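Local structure of glyoxalase-like domain protein (Staphylococcus aureus, 3P8A) at residues A[124-137]-A[147-159]. The protein is of unknown function but belongs to the glyoxalase-like (VOC) family, many of whose members are metal-dependent enzymes. Numbering follows the deposited sequence.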
loop_
_atom_site.group_PDB
_atom_site.type_symbol
_atom_site.label_atom_id
_atom_site.label_comp_id
_atom_site.label_asym_id
_atom_site.label_seq_id
_atom_site.Cartn_x
_atom_site.Cartn_y
_atom_site.Cartn_z
ATOM N N LEU A 124 15.467 10.577 5.819
ATOM C CA LEU A 124 15.568 10.518 4.359
ATOM C C LEU A 124 16.281 11.753 3.836
ATOM O O LEU A 124 17.149 11.637 2.971
ATOM C CB LEU A 124 14.192 10.332 3.698
ATOM C CG LEU A 124 13.465 9.007 3.940
ATOM C CD1 LEU A 124 12.050 9.090 3.410
ATOM C CD2 LEU A 124 14.187 7.835 3.265
ATOM N N GLN A 125 15.950 12.925 4.397
ATOM C CA GLN A 125 16.579 14.198 4.036
ATOM C C GLN A 125 18.074 14.236 4.386
ATOM O O GLN A 125 18.844 14.832 3.625
ATOM C CB GLN A 125 15.826 15.392 4.630
ATOM C CG GLN A 125 14.483 15.625 3.920
ATOM C CD GLN A 125 13.871 16.968 4.197
ATOM O OE1 GLN A 125 13.158 17.530 3.360
ATOM N NE2 GLN A 125 14.150 17.529 5.360
ATOM N N SER A 126 18.495 13.505 5.444
ATOM C CA SER A 126 19.919 13.421 5.834
ATOM C C SER A 126 20.706 12.528 4.858
ATOM O O SER A 126 21.932 12.505 4.900
ATOM C CB SER A 126 20.058 12.904 7.260
ATOM O OG SER A 126 19.802 11.509 7.318
ATOM N N GLU A 127 19.988 11.785 3.980
ATOM C CA GLU A 127 20.559 10.919 2.937
ATOM C C GLU A 127 20.311 11.532 1.560
ATOM O O GLU A 127 20.533 10.883 0.541
ATOM C CB GLU A 127 19.959 9.498 3.004
ATOM C CG GLU A 127 20.279 8.761 4.295
ATOM C CD GLU A 127 19.565 7.434 4.429
ATOM O OE1 GLU A 127 18.312 7.435 4.472
ATOM O OE2 GLU A 127 20.258 6.390 4.454
ATOM N N GLN A 128 19.842 12.784 1.534
ATOM C CA GLN A 128 19.532 13.531 0.311
ATOM C C GLN A 128 18.436 12.892 -0.555
ATOM O O GLN A 128 18.449 13.026 -1.773
ATOM C CB GLN A 128 20.814 13.902 -0.490
ATOM C CG GLN A 128 20.670 15.073 -1.498
ATOM C CD GLN A 128 20.209 16.396 -0.914
ATOM O OE1 GLN A 128 20.403 16.682 0.266
ATOM N NE2 GLN A 128 19.620 17.248 -1.751
ATOM N N VAL A 129 17.503 12.163 0.057
ATOM C CA VAL A 129 16.371 11.671 -0.731
ATOM C C VAL A 129 15.341 12.799 -0.716
ATOM O O VAL A 129 15.033 13.334 0.362
ATOM C CB VAL A 129 15.793 10.245 -0.448
ATOM C CG1 VAL A 129 16.439 9.552 0.738
ATOM C CG2 VAL A 129 14.275 10.237 -0.334
ATOM N N GLU A 130 14.916 13.245 -1.909
ATOM C CA GLU A 130 13.937 14.324 -2.037
ATOM C C GLU A 130 12.603 13.734 -1.577
ATOM O O GLU A 130 12.235 12.643 -2.002
ATOM C CB GLU A 130 13.872 14.858 -3.486
ATOM C CG GLU A 130 12.769 15.876 -3.784
ATOM C CD GLU A 130 12.825 17.263 -3.150
ATOM O OE1 GLU A 130 13.940 17.750 -2.839
ATOM O OE2 GLU A 130 11.744 17.885 -3.012
ATOM N N VAL A 131 11.958 14.397 -0.627
ATOM C CA VAL A 131 10.681 13.949 -0.083
ATOM C C VAL A 131 9.603 15.002 -0.380
ATOM O O VAL A 131 9.943 16.159 -0.570
ATOM C CB VAL A 131 10.747 13.601 1.438
ATOM C CG1 VAL A 131 11.793 12.540 1.735
ATOM C CG2 VAL A 131 10.980 14.846 2.299
ATOM N N VAL A 132 8.325 14.588 -0.438
ATOM C CA VAL A 132 7.151 15.460 -0.579
ATOM C C VAL A 132 6.309 15.226 0.666
ATOM O O VAL A 132 5.967 14.083 0.983
ATOM C CB VAL A 132 6.335 15.303 -1.886
ATOM C CG1 VAL A 132 5.036 16.103 -1.837
ATOM C CG2 VAL A 132 7.152 15.726 -3.101
ATOM N N GLY A 133 6.078 16.291 1.415
ATOM C CA GLY A 133 5.305 16.212 2.641
ATOM C C GLY A 133 6.064 16.523 3.913
ATOM O O GLY A 133 7.194 16.998 3.850
ATOM N N PRO A 134 5.475 16.257 5.098
ATOM C CA PRO A 134 4.178 15.587 5.333
ATOM C C PRO A 134 2.948 16.306 4.797
ATOM O O PRO A 134 2.822 17.531 4.931
ATOM C CB PRO A 134 4.137 15.395 6.853
ATOM C CG PRO A 134 5.563 15.518 7.297
ATOM C CD PRO A 134 6.172 16.516 6.367
ATOM N N ILE A 135 2.070 15.525 4.137
ATOM C CA ILE A 135 0.806 15.965 3.551
ATOM C C ILE A 135 -0.302 15.626 4.551
ATOM O O ILE A 135 -0.520 14.444 4.835
ATOM C CB ILE A 135 0.548 15.282 2.175
ATOM C CG1 ILE A 135 1.688 15.536 1.135
ATOM C CG2 ILE A 135 -0.844 15.627 1.612
ATOM C CD1 ILE A 135 1.832 16.974 0.605
ATOM N N GLN A 136 -1.024 16.650 5.052
ATOM C CA GLN A 136 -2.158 16.441 5.964
ATOM C C GLN A 136 -3.359 15.866 5.194
ATOM O O GLN A 136 -3.679 16.320 4.092
ATOM C CB GLN A 136 -2.525 17.740 6.697
ATOM C CG GLN A 136 -2.063 17.778 8.170
ATOM C CD GLN A 136 -2.740 16.779 9.098
ATOM O OE1 GLN A 136 -3.893 16.357 8.907
ATOM N NE2 GLN A 136 -2.041 16.407 10.155
HETATM N N MSE A 137 -3.975 14.809 5.747
HETATM C CA MSE A 137 -5.066 14.098 5.087
HETATM C C MSE A 137 -6.209 13.827 6.050
HETATM O O MSE A 137 -5.992 13.652 7.251
HETATM C CB MSE A 137 -4.563 12.730 4.594
HETATM C CG MSE A 137 -3.515 12.775 3.493
HETATM SE SE MSE A 137 -4.221 13.170 1.705
HETATM C CE MSE A 137 -5.473 11.694 1.496
ATOM N N VAL A 147 -11.459 11.007 10.365
ATOM C CA VAL A 147 -10.227 10.270 10.642
ATOM C C VAL A 147 -9.072 11.047 10.021
ATOM O O VAL A 147 -9.178 11.458 8.870
ATOM C CB VAL A 147 -10.259 8.762 10.240
ATOM C CG1 VAL A 147 -11.232 7.970 11.117
ATOM C CG2 VAL A 147 -10.590 8.569 8.771
ATOM N N LYS A 148 -8.012 11.326 10.798
ATOM C CA LYS A 148 -6.882 12.125 10.315
ATOM C C LYS A 148 -5.541 11.385 10.263
ATOM O O LYS A 148 -5.262 10.486 11.069
ATOM C CB LYS A 148 -6.741 13.445 11.097
ATOM C CG LYS A 148 -7.957 14.366 11.002
ATOM C CD LYS A 148 -7.582 15.847 11.061
ATOM C CE LYS A 148 -7.727 16.463 12.429
ATOM N NZ LYS A 148 -7.565 17.939 12.377
ATOM N N TRP A 149 -4.718 11.766 9.283
ATOM C CA TRP A 149 -3.388 11.202 9.101
ATOM C C TRP A 149 -2.497 12.122 8.275
ATOM O O TRP A 149 -2.976 13.100 7.687
ATOM C CB TRP A 149 -3.469 9.776 8.494
ATOM C CG TRP A 149 -3.930 9.704 7.071
ATOM C CD1 TRP A 149 -3.140 9.621 5.965
ATOM C CD2 TRP A 149 -5.288 9.688 6.598
ATOM N NE1 TRP A 149 -3.914 9.498 4.836
ATOM C CE2 TRP A 149 -5.238 9.537 5.194
ATOM C CE3 TRP A 149 -6.548 9.762 7.229
ATOM C CZ2 TRP A 149 -6.393 9.512 4.402
ATOM C CZ3 TRP A 149 -7.691 9.715 6.443
ATOM C CH2 TRP A 149 -7.608 9.587 5.048
ATOM N N GLN A 150 -1.204 11.798 8.242
ATOM C CA GLN A 150 -0.203 12.486 7.434
ATOM C C GLN A 150 0.479 11.471 6.540
ATOM O O GLN A 150 0.739 10.348 6.968
ATOM C CB GLN A 150 0.880 13.153 8.290
ATOM C CG GLN A 150 0.379 14.201 9.267
ATOM C CD GLN A 150 1.508 14.532 10.204
ATOM O OE1 GLN A 150 1.561 14.077 11.354
ATOM N NE2 GLN A 150 2.516 15.207 9.685
ATOM N N LEU A 151 0.799 11.881 5.318
ATOM C CA LEU A 151 1.529 11.056 4.361
ATOM C C LEU A 151 2.860 11.726 4.011
ATOM O O LEU A 151 2.959 12.950 4.015
ATOM C CB LEU A 151 0.718 10.825 3.079
ATOM C CG LEU A 151 -0.637 10.124 3.236
ATOM C CD1 LEU A 151 -1.290 9.962 1.909
ATOM C CD2 LEU A 151 -0.495 8.757 3.883
ATOM N N LEU A 152 3.879 10.928 3.712
ATOM C CA LEU A 152 5.187 11.420 3.284
ATOM C C LEU A 152 5.574 10.554 2.098
ATOM O O LEU A 152 5.412 9.329 2.140
ATOM C CB LEU A 152 6.218 11.315 4.411
ATOM C CG LEU A 152 7.655 11.793 4.105
ATOM C CD1 LEU A 152 7.749 13.316 4.070
ATOM C CD2 LEU A 152 8.612 11.213 5.109
ATOM N N TYR A 153 5.997 11.198 1.019
ATOM C CA TYR A 153 6.362 10.506 -0.200
ATOM C C TYR A 153 7.817 10.650 -0.527
ATOM O O TYR A 153 8.409 11.700 -0.260
ATOM C CB TYR A 153 5.568 11.059 -1.364
ATOM C CG TYR A 153 4.076 10.849 -1.230
ATOM C CD1 TYR A 153 3.485 9.652 -1.621
ATOM C CD2 TYR A 153 3.242 11.881 -0.812
ATOM C CE1 TYR A 153 2.111 9.457 -1.527
ATOM C CE2 TYR A 153 1.857 11.711 -0.754
ATOM C CZ TYR A 153 1.302 10.488 -1.094
ATOM O OH TYR A 153 -0.048 10.307 -1.080
ATOM N N ILE A 154 8.371 9.631 -1.180
ATOM C CA ILE A 154 9.732 9.682 -1.695
ATOM C C ILE A 154 9.654 10.185 -3.131
ATOM O O ILE A 154 8.856 9.686 -3.917
ATOM C CB ILE A 154 10.415 8.300 -1.596
ATOM C CG1 ILE A 154 10.671 7.939 -0.118
ATOM C CG2 ILE A 154 11.723 8.266 -2.432
ATOM C CD1 ILE A 154 10.994 6.492 0.108
HETATM N N MSE A 155 10.476 11.183 -3.476
HETATM C CA MSE A 155 10.540 11.675 -4.845
HETATM C C MSE A 155 11.918 11.345 -5.465
HETATM O O MSE A 155 12.877 12.122 -5.358
HETATM C CB MSE A 155 10.203 13.160 -4.918
HETATM C CG MSE A 155 9.636 13.547 -6.247
HETATM SE SE MSE A 155 10.346 15.240 -6.765
HETATM C CE MSE A 155 11.943 14.555 -7.685
ATOM N N ASN A 156 12.016 10.163 -6.068
ATOM C CA ASN A 156 13.252 9.703 -6.686
ATOM C C ASN A 156 13.563 10.481 -7.967
ATOM O O ASN A 156 12.740 10.501 -8.887
ATOM C CB ASN A 156 13.214 8.192 -6.932
ATOM C CG ASN A 156 14.534 7.563 -7.323
ATOM O OD1 ASN A 156 14.572 6.450 -7.848
ATOM N ND2 ASN A 156 15.644 8.241 -7.075
ATOM N N GLN A 157 14.753 11.143 -7.997
ATOM C CA GLN A 157 15.253 11.948 -9.121
ATOM C C GLN A 157 15.683 11.051 -10.283
ATOM O O GLN A 157 15.643 11.474 -11.443
ATOM C CB GLN A 157 16.410 12.852 -8.678
ATOM C CG GLN A 157 16.166 14.345 -8.951
ATOM C CD GLN A 157 15.438 15.076 -7.839
ATOM O OE1 GLN A 157 15.403 14.646 -6.677
ATOM N NE2 GLN A 157 14.870 16.229 -8.168
ATOM N N ASP A 158 16.087 9.812 -9.963
ATOM C CA ASP A 158 16.454 8.794 -10.932
ATOM C C ASP A 158 15.155 8.031 -11.305
ATOM O O ASP A 158 14.071 8.359 -10.803
ATOM C CB ASP A 158 17.528 7.860 -10.323
ATOM C CG ASP A 158 18.691 7.427 -11.211
ATOM O OD1 ASP A 158 18.856 6.196 -11.415
ATOM O OD2 ASP A 158 19.497 8.307 -11.623
ATOM N N ASP A 159 15.277 7.032 -12.195
ATOM C CA ASP A 159 14.154 6.233 -12.664
ATOM C C ASP A 159 13.622 5.268 -11.600
ATOM O O ASP A 159 14.400 4.666 -10.846
ATOM C CB ASP A 159 14.556 5.418 -13.910
ATOM C CG ASP A 159 14.879 6.220 -15.156
ATOM O OD1 ASP A 159 14.281 7.306 -15.343
ATOM O OD2 ASP A 159 15.679 5.734 -15.975
HETATM O O HOH W 1 15.448 11.413 -4.404
#
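Selenomethionine Met-137 lies over one face of the Trp-149 indole, its CB 3.4 Å from the centre of the five-membered ring in a CH-pi contact. The contact depends on a chi1 of 69°, which puts CG of Trp-149 between the backbone N and the carbonyl carbon and turns the indole in under Met-137. Folded at chi2 and chi3, the flexible Met-137 chain brings CE to 3.7 Å from CZ2 of Trp-149, while its CG touches CD1 of Leu-151. On the same sheet face, CG1 of Ile-135 meets the edge of the Tyr-153 ring at CE2, and Val-132 packs against Tyr-153 CB; branched aliphatic chains suit these ring and methylene carbons, while Tyr-153 OH bonds to Phe-94 N. On the reverse face the Gln-136 and Gln-150 side chains cross, their amide planes nearly parallel at 14°; NE2 of Gln-136, hydrogen-bonded to Glu-171, stands 3.4 Å from CG of Gln-150. Leu-152 reaches across with CD1 to touch Val-131 CG2. Paired antiparallel backbone bonds join Val-132 to Tyr-153 and Ile-135 to Leu-151; between them a one-residue beta bulge sets Gly-133 and Pro-134, joined by a cis peptide bond, opposite Leu-152. At the Gly-133 phi of 115° a CB would jam against the preceding carbonyl O. In this hairpin, strand 130-139 forms one edge of the sheet within this chain and strand 147-155 pairs onward with strand 166-170, while helix 117-125 packs on Pro-134, Gln-150 and Leu-152, and helix 201-212 on Ile-154.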